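Side-chain contacts in Lmo0547 protein (PDB 4R9N), which probably regulates transcription as a SorC-family DNA-binding protein, its activity presumably controlled by a sugar bound to this domain: residues S153-H158 and E173-K178; L119-E124 and K197-T202; G182-R187 and A237-V242. One frame throughout, in Å; residues are numbered along the deposited sequence. Where two conformers were deposited one is given.

Contact 1 (S153-H158 and E173-K178); sequences SSPYNH and EELRYK
Tyr156 lies between Arg176 and Pro155: Arg176 NE is over one face of its ring, offset toward the rim, and Pro155 CG sits 3.6 Å above the plane on the opposite face, over the centre. The loop 153-158, which follows strand 147-151 of the parallel sheet, thereby meets the last turns of helix 169-177.

The Arg176 side is an off-centre cation-pi contact. Its CZ is 4.3 Å from the centroid of the Tyr156 ring, 35° off the ring normal, and the two planes are 31° apart, so the groups overlap without a flat stack. Tyr156 CD1 lies over a face of the guanidinium, 3.6 Å from Arg176 NH2. A bend at chi3 of -128° turns the arginine chain back over the ring.

The apolar contact is Pro155 CB against Leu175 CD1 at 4.0 Å. Val180 and Phe188, from the neighbouring two-stranded hairpin, border both of these side chains.

The polar contacts surround the ring. In the conformers given, Arg176 NH1 forms a salt bridge with Glu173 OE2 at 3.1 Å, its hydrogen bond weak, one turn back on the helix. At the edge of the guanidinium, a water accepts from Asn157 N and, weakly, from Arg176 NH2. Tyr156 OH comes within 3.3 Å of Arg176 N, but the angle is poor for a hydrogen bond; its hydroxyl bonds instead to Val180 O, just past the helix.

The chemistry implies an aromatic ring fixed at several points: the hydroxyl bond and the proline limit its movement, while the cation adds a probably modest electrostatic attraction at the surface. Glu173, so placed, may offset part of the arginine's charge.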
# COMPACT_ATOMS: atom_id res chain seq x y z
N SER A 153 0.23 -5.26 -5.13
CA SER A 153 -0.34 -6.56 -5.44
C SER A 153 -0.44 -6.79 -6.93
O SER A 153 -0.15 -5.92 -7.73
CB SER A 153 -1.71 -6.69 -4.77
OG SER A 153 -2.17 -8.03 -4.93
N SER A 154 -0.79 -8.01 -7.29
CA SER A 154 -0.96 -8.39 -8.68
C SER A 154 -2.37 -8.91 -8.70
O SER A 154 -2.70 -9.72 -7.85
CB SER A 154 0.03 -9.50 -9.06
OG SER A 154 -0.33 -10.10 -10.29
N PRO A 155 -3.20 -8.47 -9.67
CA PRO A 155 -4.55 -8.95 -9.71
C PRO A 155 -4.70 -10.38 -10.20
O PRO A 155 -5.80 -10.83 -10.27
CB PRO A 155 -5.21 -8.03 -10.73
CG PRO A 155 -4.13 -7.72 -11.70
CD PRO A 155 -2.91 -7.57 -10.81
N TYR A 156 -3.61 -11.07 -10.53
CA TYR A 156 -3.68 -12.35 -11.25
C TYR A 156 -3.39 -13.54 -10.33
O TYR A 156 -3.06 -13.37 -9.16
CB TYR A 156 -2.69 -12.34 -12.41
CG TYR A 156 -2.87 -11.18 -13.35
CD1 TYR A 156 -4.15 -10.91 -13.94
CD2 TYR A 156 -1.82 -10.30 -13.62
CE1 TYR A 156 -4.33 -9.81 -14.79
CE2 TYR A 156 -2.00 -9.20 -14.48
CZ TYR A 156 -3.26 -8.97 -15.08
OH TYR A 156 -3.44 -7.87 -15.92
N ASN A 157 -3.51 -14.74 -10.87
CA ASN A 157 -3.29 -15.97 -10.06
C ASN A 157 -3.92 -15.94 -8.65
O ASN A 157 -3.22 -16.03 -7.64
CB ASN A 157 -1.79 -16.40 -10.00
CG ASN A 157 -0.82 -15.31 -10.47
OD1 ASN A 157 -0.47 -15.26 -11.65
ND2 ASN A 157 -0.37 -14.47 -9.54
N HIS A 158 -5.24 -15.80 -8.61
CA HIS A 158 -6.06 -15.91 -7.38
C HIS A 158 -5.63 -15.00 -6.22
O HIS A 158 -5.26 -15.45 -5.14
CB HIS A 158 -6.20 -17.40 -6.97
CG HIS A 158 -6.88 -18.24 -8.01
ND1 HIS A 158 -8.04 -17.84 -8.65
CD2 HIS A 158 -6.56 -19.44 -8.54
CE1 HIS A 158 -8.41 -18.76 -9.52
NE2 HIS A 158 -7.53 -19.75 -9.47
N GLU A 173 -9.99 -10.13 -17.01
CA GLU A 173 -9.70 -10.15 -18.42
C GLU A 173 -9.57 -8.74 -19.00
O GLU A 173 -8.73 -8.51 -19.83
CB GLU A 173 -10.61 -11.08 -19.16
CG GLU A 173 -10.29 -12.54 -18.79
CD GLU A 173 -8.77 -12.83 -18.68
OE1 GLU A 173 -7.98 -12.23 -19.46
OE2 GLU A 173 -8.34 -13.64 -17.83
N GLU A 174 -10.32 -7.80 -18.50
CA GLU A 174 -10.16 -6.40 -18.89
C GLU A 174 -8.76 -5.90 -18.54
O GLU A 174 -8.05 -5.31 -19.39
CB GLU A 174 -11.31 -5.56 -18.30
CG GLU A 174 -11.11 -4.06 -18.22
CD GLU A 174 -11.06 -3.33 -19.56
OE1 GLU A 174 -11.15 -3.98 -20.62
OE2 GLU A 174 -10.89 -2.08 -19.51
N LEU A 175 -8.31 -6.19 -17.32
CA LEU A 175 -6.99 -5.78 -16.86
C LEU A 175 -5.89 -6.38 -17.69
O LEU A 175 -5.00 -5.65 -18.09
CB LEU A 175 -6.84 -6.11 -15.35
CG LEU A 175 -7.85 -5.40 -14.43
CD1 LEU A 175 -7.66 -5.79 -12.98
CD2 LEU A 175 -7.68 -3.89 -14.48
N ARG A 176 -5.98 -7.69 -18.02
CA ARG A 176 -5.01 -8.34 -18.90
C ARG A 176 -4.99 -7.68 -20.26
O ARG A 176 -3.94 -7.39 -20.81
CB ARG A 176 -5.34 -9.85 -19.07
CG ARG A 176 -4.10 -10.76 -19.03
CD ARG A 176 -4.43 -12.25 -18.90
NE ARG A 176 -3.69 -12.87 -17.78
CZ ARG A 176 -4.23 -13.43 -16.69
NH1 ARG A 176 -5.55 -13.49 -16.51
NH2 ARG A 176 -3.43 -13.95 -15.74
N TYR A 177 -6.17 -7.51 -20.83
CA TYR A 177 -6.29 -6.92 -22.14
C TYR A 177 -5.65 -5.54 -22.17
O TYR A 177 -5.09 -5.15 -23.19
CB TYR A 177 -7.78 -6.83 -22.52
CG TYR A 177 -8.03 -6.23 -23.88
CD1 TYR A 177 -7.56 -6.87 -25.03
CD2 TYR A 177 -8.74 -5.04 -24.03
CE1 TYR A 177 -7.78 -6.33 -26.28
CE2 TYR A 177 -9.00 -4.51 -25.30
CZ TYR A 177 -8.50 -5.16 -26.40
OH TYR A 177 -8.72 -4.66 -27.67
N LYS A 178 -5.74 -4.84 -21.05
CA LYS A 178 -5.15 -3.49 -20.90
C LYS A 178 -3.69 -3.50 -20.41
O LYS A 178 -3.15 -2.46 -20.05
CB LYS A 178 -6.03 -2.66 -20.00
CG LYS A 178 -7.42 -2.29 -20.55
CD LYS A 178 -7.35 -1.23 -21.62
CE LYS A 178 -8.73 -0.95 -22.23
NZ LYS A 178 -9.75 -0.25 -21.35
O HOH W 1 -5.68 -15.04 -13.31

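Contact 2 (L119-E124 and K197-T202); sequences LVEDTE and KTEINT
Leu119 and Glu121 face Ile200 and Glu199 where the approach to helix 123-131 passes the short, weakly bonded helix 199-202, at the periphery of this Rossmann-like sugar-binding domain. Glu199 is the side chain to follow, in the conformer given. Beyond CB, its CG stands opposite the backbone N across the CA-CB bond, and a bend at chi2 of -98° then swings the carboxylate across to the other segment. At the tip, OE2 approaches the aliphatic part of Glu121, 4.0 Å from Glu121 CA and 4.1 Å from Glu121 CG. The same oxygen accepts from a water at 3.3 Å, and that water also donates to Glu121 O, giving a solvent bridge between the segments.

The two carboxylates, in these conformers, keep apart. Their planes are turned 66° against each other, and Glu121 OE1 stays 5.3 Å from Glu199 OE2; any repulsion between these like charges is probably eased by the surrounding solvent.

Beside them Leu119 CD1 lies 4.0 Å from Ile200 O and 4.3 Å from Ile200 CG2, with Tyr166 and His203 also against the leucine and Phe188 against the isoleucine. His203 further joins the two sides, bonding to Thr123 OG1 and to Glu199 O. That carbonyl oxygen also accepts from Thr202 N and from Thr202 OG1, the hydroxyl 2.8 Å away and tilted 21° from the carbonyl plane.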
# COMPACT_ATOMS: atom_id res chain seq x y z
N LEU A 119 -15.03 1.07 -4.31
CA LEU A 119 -15.27 0.90 -5.75
C LEU A 119 -16.75 1.10 -5.92
O LEU A 119 -17.52 0.36 -5.33
CB LEU A 119 -14.86 -0.50 -6.26
CG LEU A 119 -15.18 -0.83 -7.75
CD1 LEU A 119 -14.55 0.17 -8.66
CD2 LEU A 119 -14.72 -2.22 -8.14
N VAL A 120 -17.12 2.14 -6.69
CA VAL A 120 -18.50 2.42 -7.02
C VAL A 120 -18.61 2.40 -8.55
O VAL A 120 -18.19 3.33 -9.23
CB VAL A 120 -18.85 3.77 -6.42
CG1 VAL A 120 -20.28 4.16 -6.67
CG2 VAL A 120 -18.59 3.73 -4.90
N GLU A 121 -19.16 1.32 -9.08
CA GLU A 121 -19.39 1.13 -10.52
C GLU A 121 -20.43 2.10 -11.09
O GLU A 121 -20.43 2.42 -12.26
CB GLU A 121 -19.88 -0.29 -10.79
CG GLU A 121 -18.90 -1.39 -10.41
CD GLU A 121 -19.47 -2.78 -10.59
OE1 GLU A 121 -18.66 -3.72 -10.70
OE2 GLU A 121 -20.72 -2.95 -10.63
N ASP A 122 -21.33 2.56 -10.25
CA ASP A 122 -22.34 3.51 -10.71
C ASP A 122 -21.69 4.88 -10.81
O ASP A 122 -21.43 5.52 -9.80
CB ASP A 122 -23.49 3.53 -9.71
CG ASP A 122 -24.69 4.34 -10.17
OD1 ASP A 122 -24.59 5.41 -10.76
OD2 ASP A 122 -25.81 3.91 -9.82
N THR A 123 -21.45 5.33 -12.04
CA THR A 123 -20.66 6.53 -12.25
C THR A 123 -21.25 7.80 -11.59
O THR A 123 -20.52 8.65 -11.03
CB THR A 123 -20.53 6.75 -13.76
OG1 THR A 123 -19.98 5.55 -14.38
CG2 THR A 123 -19.63 7.94 -14.02
N GLU A 124 -22.57 7.91 -11.66
CA GLU A 124 -23.28 9.06 -11.09
C GLU A 124 -23.17 9.04 -9.55
O GLU A 124 -23.02 10.09 -8.88
CB GLU A 124 -24.73 9.01 -11.60
CG GLU A 124 -25.59 10.22 -11.27
CD GLU A 124 -27.03 10.07 -11.75
OE1 GLU A 124 -27.92 10.33 -10.90
OE2 GLU A 124 -27.26 9.70 -12.94
N LYS A 197 -5.90 2.86 -18.60
CA LYS A 197 -7.18 3.42 -19.01
C LYS A 197 -8.25 2.35 -18.96
O LYS A 197 -8.42 1.62 -19.92
CB LYS A 197 -7.07 3.97 -20.42
CG LYS A 197 -6.14 5.18 -20.53
CD LYS A 197 -6.45 5.91 -21.83
CE LYS A 197 -5.34 6.84 -22.31
NZ LYS A 197 -5.72 8.26 -22.04
N THR A 198 -8.94 2.26 -17.85
CA THR A 198 -9.87 1.20 -17.60
C THR A 198 -10.85 1.72 -16.60
O THR A 198 -10.52 2.55 -15.73
CB THR A 198 -9.17 -0.14 -17.16
OG1 THR A 198 -10.13 -1.19 -17.08
CG2 THR A 198 -8.53 -0.03 -15.79
N GLU A 199 -12.09 1.29 -16.78
CA GLU A 199 -13.22 1.65 -15.93
C GLU A 199 -12.95 1.59 -14.45
O GLU A 199 -13.25 2.54 -13.73
CB GLU A 199 -14.43 0.73 -16.25
CG GLU A 199 -15.69 0.99 -15.41
CD GLU A 199 -15.88 0.06 -14.21
OE1 GLU A 199 -15.30 -1.04 -14.15
OE2 GLU A 199 -16.67 0.42 -13.31
N ILE A 200 -12.44 0.45 -13.97
CA ILE A 200 -12.16 0.29 -12.55
C ILE A 200 -11.40 1.51 -11.96
O ILE A 200 -11.80 2.03 -10.92
CB ILE A 200 -11.43 -1.05 -12.21
CG1 ILE A 200 -12.41 -2.25 -12.40
CG2 ILE A 200 -10.94 -1.02 -10.77
CD1 ILE A 200 -11.88 -3.58 -11.91
N ASN A 201 -10.34 1.96 -12.59
CA ASN A 201 -9.51 3.05 -12.06
C ASN A 201 -10.29 4.34 -11.90
O ASN A 201 -9.97 5.13 -11.00
CB ASN A 201 -8.24 3.33 -12.87
CG ASN A 201 -7.16 2.26 -12.67
OD1 ASN A 201 -7.19 1.53 -11.64
ND2 ASN A 201 -6.30 2.06 -13.68
N THR A 202 -11.28 4.58 -12.76
CA THR A 202 -12.04 5.80 -12.66
C THR A 202 -13.20 5.71 -11.67
O THR A 202 -13.95 6.69 -11.47
CB THR A 202 -12.61 6.21 -14.04
OG1 THR A 202 -13.47 5.18 -14.50
CG2 THR A 202 -11.48 6.47 -15.04
O HOH W 2 -19.41 1.62 -14.70

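Contact 3 (G182-R187 and A237-V242); sequences GDINSR and AGLIDV
The contact belongs to the two-stranded antiparallel hairpin 180-184/187-190, packed against the connection that leads from helix 228-236 into strand 242-246 of the seven-stranded parallel sheet in this Rossmann-like domain. Ile184, the last residue of the hairpin's first strand, points at Leu239 and Ile240 in that connection. All three are buried, and they meet through the ends of their side chains: no polar atom of either segment bonds across.

Ile184 CD1 does all the touching on its side. With chi2 extended at 171°, the side chain carries this methyl outward to 4.2 Å from Leu239 CD1, whose side chain is directed at the hairpin. Ile240 starts off to one side, yet its extended tip still arrives near the same methyl. Ala234 of helix 228-236 lies against both isoleucines, and Leu209 and Leu212 of helix 209-213 also border Ile184, so the three tips lie within a wider apolar layer between the hairpin and the sheet.

A turn and a helix cap shape the two backbones. Ile184 opens a type I' beta turn that closes at Arg187, with Asn185 and Ser186 at its corners; Asn185 reaches from there to Ser58, Leu83 and Leu207, joining the hairpin end to neighbouring loops. On the other segment Gly238 ends the helix in a Schellman motif with a positive phi of 72°, after which the chain turns to bring Leu239 inward. Beyond Ile240, Asp241 OD2 accepts from Val218 N of strand 217-221, the neighbour of strand 242-246 in the sheet. Back at the point of contact, Ile184 CD1 lies 4.5 Å from Ile240 CD1, methyl to methyl.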
# COMPACT_ATOMS: atom_id res chain seq x y z
N GLY A 182 0.14 -4.57 -12.15
CA GLY A 182 0.01 -4.55 -10.69
C GLY A 182 -1.02 -3.57 -10.21
O GLY A 182 -1.66 -2.84 -10.99
N ASP A 183 -1.20 -3.54 -8.90
CA ASP A 183 -2.03 -2.50 -8.28
C ASP A 183 -1.46 -2.02 -6.95
O ASP A 183 -0.80 -2.75 -6.27
CB ASP A 183 -3.49 -2.90 -8.13
CG ASP A 183 -3.70 -4.12 -7.29
OD1 ASP A 183 -3.44 -5.25 -7.78
OD2 ASP A 183 -4.26 -3.99 -6.16
N ILE A 184 -1.69 -0.76 -6.66
CA ILE A 184 -1.33 -0.12 -5.38
C ILE A 184 -2.57 0.72 -5.04
O ILE A 184 -3.06 1.48 -5.91
CB ILE A 184 -0.06 0.80 -5.49
CG1 ILE A 184 1.20 -0.06 -5.61
CG2 ILE A 184 0.04 1.70 -4.27
CD1 ILE A 184 2.45 0.75 -5.93
N ASN A 185 -3.13 0.54 -3.84
CA ASN A 185 -4.27 1.33 -3.38
C ASN A 185 -5.44 1.21 -4.37
O ASN A 185 -6.15 2.17 -4.61
CB ASN A 185 -3.87 2.80 -3.14
CG ASN A 185 -4.78 3.50 -2.17
OD1 ASN A 185 -5.13 2.93 -1.10
ND2 ASN A 185 -5.17 4.73 -2.50
N SER A 186 -5.64 -0.02 -4.86
CA SER A 186 -6.67 -0.36 -5.83
C SER A 186 -6.61 0.47 -7.13
O SER A 186 -7.65 0.64 -7.80
CB SER A 186 -8.07 -0.21 -5.25
OG SER A 186 -9.06 -0.74 -6.13
N ARG A 187 -5.44 0.96 -7.49
CA ARG A 187 -5.22 1.57 -8.80
C ARG A 187 -4.27 0.63 -9.59
O ARG A 187 -3.21 0.29 -9.09
CB ARG A 187 -4.58 2.94 -8.69
CG ARG A 187 -5.38 3.93 -7.92
CD ARG A 187 -6.77 4.18 -8.49
NE ARG A 187 -7.45 5.25 -7.77
CZ ARG A 187 -7.81 6.43 -8.28
NH1 ARG A 187 -7.56 6.79 -9.57
NH2 ARG A 187 -8.40 7.28 -7.47
N ALA A 237 8.89 3.30 -11.76
CA ALA A 237 8.10 4.49 -11.94
C ALA A 237 8.26 5.52 -10.83
O ALA A 237 7.64 6.57 -10.88
CB ALA A 237 6.62 4.11 -12.04
N GLY A 238 9.04 5.21 -9.80
CA GLY A 238 9.25 6.16 -8.73
C GLY A 238 8.05 6.34 -7.84
O GLY A 238 7.85 7.40 -7.26
N LEU A 239 7.20 5.34 -7.74
CA LEU A 239 6.01 5.49 -6.87
C LEU A 239 6.36 5.29 -5.38
O LEU A 239 5.55 5.62 -4.53
CB LEU A 239 4.99 4.46 -7.21
CG LEU A 239 4.44 4.60 -8.63
CD1 LEU A 239 3.47 3.47 -8.98
CD2 LEU A 239 3.75 5.97 -8.74
N ILE A 240 7.53 4.70 -5.12
CA ILE A 240 7.90 4.17 -3.81
C ILE A 240 9.24 4.73 -3.43
O ILE A 240 10.20 4.71 -4.20
CB ILE A 240 8.02 2.64 -3.84
CG1 ILE A 240 6.66 2.02 -4.04
CG2 ILE A 240 8.73 2.09 -2.59
CD1 ILE A 240 6.74 0.62 -4.64
N ASP A 241 9.34 5.13 -2.19
CA ASP A 241 10.57 5.70 -1.60
C ASP A 241 11.31 4.75 -0.67
O ASP A 241 12.55 4.79 -0.60
CB ASP A 241 10.23 7.00 -0.88
CG ASP A 241 9.58 8.02 -1.81
OD1 ASP A 241 10.25 8.39 -2.84
OD2 ASP A 241 8.39 8.44 -1.57
N VAL A 242 10.58 3.89 0.02
CA VAL A 242 11.14 3.02 1.01
C VAL A 242 10.44 1.67 0.80
O VAL A 242 9.16 1.58 0.69
CB VAL A 242 10.82 3.54 2.45
CG1 VAL A 242 11.25 2.52 3.50
CG2 VAL A 242 11.42 4.94 2.71

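How the contacts relate
From the N terminus, 119-124 comes first and waits until 197-202 to be met, so contact 2 closes a long loop between two peripheral helical regions. Contact 1 is nested wholly inside it, joining the loop after strand 147-151 to helix 169-177. The chain then runs through the end of the hairpin's first strand and its turn, 182-187, but the partner 237-242 lies beyond 202: contacts 2 and 3 cross, whereas contacts 1 and 3 follow in series. Glu174 OE2 to Thr198 OG1 and Lys178 NZ to Lys197 O link contacts 1 and 2, and Ser153 O to Asp183 N links contacts 1 and 3. Contact 3 ties the hairpin to the connection into sheet strand 242-246.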